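Delta toxin (PDB 2YGT) is a haemolytic toxin of Clostridium perfringens that forms beta-barrel pores and probably attacks the membranes of host cells. Local coordinates at residues Glu121-Ile126 / Ser151-Gln156. Residues are numbered along the deposited sequence; the frame is centred on the assembly and turned at random.
Sequences EVNNTI and SISYVQ
V122 and Y154 face each other in a hydrogen-bonded antiparallel pair; N124, two residues after V122, pairs in the same way with I152, two before Y154. V122 N reaches Y154 O at 2.8 Å, and Y154 N returns a longer bond to V122 O. N124 and I152 exchange a second such pair, I152 N lying 2.7 Å from N124 O. At the non-hydrogen-bonded positions between and beyond them, the CA-H groups supplement the pairing: S153 CA lies 3.1 Å from V122 O.

The apolar contact belongs to the face bearing V122 and Y154, whose side chains run side by side. With chi1 at 69°, Y154 CG sits between its own backbone N and carbonyl carbon, and V122 lies over one face of the ring, offset toward the CE1-CZ rim. V122 CB makes a CH-pi contact 3.9 Å from the ring centroid, while CG2 packs 3.6 Å from CZ and also meets Q156 NE2 at 3.7 Å. Further along, CB of N124 and CB of I152 touch at 4.0 Å. E121, N123, T125, S151, S153 and V155 occupy the other face, more polar and largely exposed on strand 148-155.

Beyond the pair, T161 hydrogen-bonds both Y154 OH and Q156 OE1, and F229 meets the Y154 ring edge-to-face. Strand 121-128 is the middle of a three-stranded antiparallel sheet, between 134-137 and 148-155, probably the prestem that in leukocidin/hemolysin toxins folds against the beta-sandwich before rearranging into the membrane barrel. The face of this small sheet that carries N124, I152 and Y154 packs on strands 61-72, 107-112 and 224-235 of the seven-stranded sheet.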
ATOM      1  N   GLU A 121       6.410   7.805  -8.268  1.00 23.88           N
ATOM      2  CA  GLU A 121       7.178   6.793  -7.559  1.00 29.09           C
ATOM      3  C   GLU A 121       7.303   7.179  -6.091  1.00 30.25           C
ATOM      4  O   GLU A 121       7.592   8.330  -5.769  1.00 18.45           O
ATOM      5  CB  GLU A 121       8.566   6.648  -8.187  1.00 37.93           C
ATOM      6  CG  GLU A 121       9.413   5.537  -7.585  1.00 53.92           C
ATOM      7  CD  GLU A 121      10.861   5.602  -8.033  1.00 65.58           C
ATOM      8  OE1 GLU A 121      11.245   6.608  -8.668  1.00 69.26           O
ATOM      9  OE2 GLU A 121      11.617   4.650  -7.744  1.00 65.50           O
ATOM     10  N   VAL A 122       7.082   6.216  -5.204  1.00 17.84           N
ATOM     11  CA  VAL A 122       7.174   6.476  -3.776  1.00 23.77           C
ATOM     12  C   VAL A 122       8.331   5.703  -3.153  1.00 23.73           C
ATOM     13  O   VAL A 122       8.413   4.481  -3.278  1.00 28.59           O
ATOM     14  CB  VAL A 122       5.866   6.102  -3.048  1.00 18.01           C
ATOM     15  CG1 VAL A 122       5.967   6.446  -1.573  1.00 17.07           C
ATOM     16  CG2 VAL A 122       4.684   6.815  -3.680  1.00 17.34           C
ATOM     17  N   ASN A 123       9.230   6.423  -2.494  1.00 22.43           N
ATOM     18  CA  ASN A 123      10.359   5.803  -1.811  1.00 19.34           C
ATOM     19  C   ASN A 123      10.450   6.267  -0.363  1.00 17.50           C
ATOM     20  O   ASN A 123      10.647   7.448  -0.100  1.00 19.76           O
ATOM     21  CB  ASN A 123      11.670   6.111  -2.537  1.00 21.13           C
ATOM     22  CG  ASN A 123      11.670   5.628  -3.972  1.00 24.99           C
ATOM     23  OD1 ASN A 123      11.215   6.327  -4.879  1.00 33.37           O
ATOM     24  ND2 ASN A 123      12.190   4.427  -4.189  1.00 22.42           N
ATOM     25  N   ASN A 124      10.299   5.334   0.569  1.00 18.07           N
ATOM     26  CA  ASN A 124      10.361   5.655   1.990  1.00 20.25           C
ATOM     27  C   ASN A 124      11.445   4.855   2.699  1.00 17.13           C
ATOM     28  O   ASN A 124      11.879   3.814   2.207  1.00 17.69           O
ATOM     29  CB  ASN A 124       9.004   5.412   2.656  1.00 21.55           C
ATOM     30  CG  ASN A 124       7.897   6.249   2.044  1.00 28.81           C
ATOM     31  OD1 ASN A 124       8.148   7.311   1.472  1.00 34.81           O
ATOM     32  ND2 ASN A 124       6.662   5.773   2.159  1.00 23.15           N
ATOM     33  N   THR A 125      11.873   5.337   3.858  1.00 17.24           N
ATOM     34  CA  THR A 125      12.937   4.677   4.593  1.00 17.29           C
ATOM     35  C   THR A 125      12.658   4.633   6.087  1.00 18.24           C
ATOM     36  O   THR A 125      12.334   5.650   6.696  1.00 17.42           O
ATOM     37  CB  THR A 125      14.275   5.394   4.373  1.00 25.18           C
ATOM     38  OG1 THR A 125      14.504   5.542   2.965  1.00 24.50           O
ATOM     39  CG2 THR A 125      15.413   4.605   5.002  1.00 19.20           C
ATOM     40  N   ILE A 126      12.782   3.444   6.668  1.00 22.14           N
ATOM     41  CA  ILE A 126      12.658   3.268   8.110  1.00 26.90           C
ATOM     42  C   ILE A 126      14.022   2.925   8.695  1.00 17.33           C
ATOM     43  O   ILE A 126      14.575   1.863   8.417  1.00 17.25           O
ATOM     44  CB  ILE A 126      11.653   2.150   8.460  1.00 24.27           C
ATOM     45  CG1 ILE A 126      10.280   2.461   7.856  1.00 20.82           C
ATOM     46  CG2 ILE A 126      11.551   1.979   9.970  1.00 17.01           C
ATOM     47  CD1 ILE A 126       9.226   1.408   8.146  1.00 16.50           C
ATOM     48  N   SER A 151      14.132  -0.041   3.307  1.00 26.89           N
ATOM     49  CA  SER A 151      13.593   0.766   2.216  1.00 26.64           C
ATOM     50  C   SER A 151      12.226   0.293   1.745  1.00 24.31           C
ATOM     51  O   SER A 151      11.965  -0.905   1.648  1.00 22.33           O
ATOM     52  CB  SER A 151      14.565   0.802   1.036  1.00 28.68           C
ATOM     53  OG  SER A 151      15.562   1.787   1.243  1.00 41.54           O
ATOM     54  N   ILE A 152      11.361   1.257   1.452  1.00 26.95           N
ATOM     55  CA  ILE A 152      10.014   0.985   0.973  1.00 25.77           C
ATOM     56  C   ILE A 152       9.822   1.673  -0.376  1.00 32.97           C
ATOM     57  O   ILE A 152      10.225   2.823  -0.552  1.00 29.71           O
ATOM     58  CB  ILE A 152       8.958   1.493   1.976  1.00 30.58           C
ATOM     59  CG1 ILE A 152       8.893   0.570   3.194  1.00 45.69           C
ATOM     60  CG2 ILE A 152       7.601   1.583   1.328  1.00 35.58           C
ATOM     61  CD1 ILE A 152       8.663  -0.884   2.844  1.00 48.10           C
ATOM     62  N   SER A 153       9.217   0.971  -1.329  1.00 33.30           N
ATOM     63  CA  SER A 153       9.105   1.503  -2.686  1.00 24.77           C
ATOM     64  C   SER A 153       7.938   0.920  -3.487  1.00 16.30           C
ATOM     65  O   SER A 153       7.722  -0.290  -3.503  1.00 18.50           O
ATOM     66  CB  SER A 153      10.420   1.272  -3.438  1.00 15.76           C
ATOM     67  OG  SER A 153      10.382   1.857  -4.723  1.00 29.93           O
ATOM     68  N   TYR A 154       7.193   1.795  -4.155  1.00 16.50           N
ATOM     69  CA  TYR A 154       6.134   1.367  -5.063  1.00 15.39           C
ATOM     70  C   TYR A 154       5.785   2.488  -6.037  1.00 15.43           C
ATOM     71  O   TYR A 154       6.257   3.616  -5.888  1.00 17.74           O
ATOM     72  CB  TYR A 154       4.890   0.915  -4.288  1.00 15.30           C
ATOM     73  CG  TYR A 154       4.148   2.028  -3.582  1.00 15.66           C
ATOM     74  CD1 TYR A 154       4.488   2.408  -2.288  1.00 15.58           C
ATOM     75  CD2 TYR A 154       3.101   2.698  -4.207  1.00 16.31           C
ATOM     76  CE1 TYR A 154       3.812   3.427  -1.638  1.00 14.38           C
ATOM     77  CE2 TYR A 154       2.419   3.718  -3.562  1.00 14.54           C
ATOM     78  CZ  TYR A 154       2.777   4.077  -2.279  1.00 23.34           C
ATOM     79  OH  TYR A 154       2.099   5.091  -1.638  1.00 14.21           O
ATOM     80  N   VAL A 155       4.964   2.172  -7.036  1.00 15.62           N
ATOM     81  CA  VAL A 155       4.547   3.156  -8.029  1.00 15.71           C
ATOM     82  C   VAL A 155       3.037   3.370  -8.003  1.00 24.25           C
ATOM     83  O   VAL A 155       2.272   2.465  -7.660  1.00 15.49           O
ATOM     84  CB  VAL A 155       4.981   2.742  -9.453  1.00 23.28           C
ATOM     85  CG1 VAL A 155       6.488   2.620  -9.523  1.00 16.55           C
ATOM     86  CG2 VAL A 155       4.317   1.432  -9.860  1.00 16.49           C
ATOM     87  N   GLN A 156       2.615   4.576  -8.371  1.00 15.43           N
ATOM     88  CA  GLN A 156       1.203   4.931  -8.344  1.00 15.27           C
ATOM     89  C   GLN A 156       0.845   5.980  -9.404  1.00 19.12           C
ATOM     90  O   GLN A 156       0.275   7.024  -9.075  1.00 15.23           O
ATOM     91  CB  GLN A 156       0.834   5.461  -6.960  1.00 14.90           C
ATOM     92  CG  GLN A 156       1.725   6.599  -6.496  1.00 14.80           C
ATOM     93  CD  GLN A 156       1.155   7.331  -5.308  1.00 14.53           C
ATOM     94  OE1 GLN A 156       0.226   6.854  -4.664  1.00 14.41           O
ATOM     95  NE2 GLN A 156       1.709   8.501  -5.009  1.00 14.54           N
TER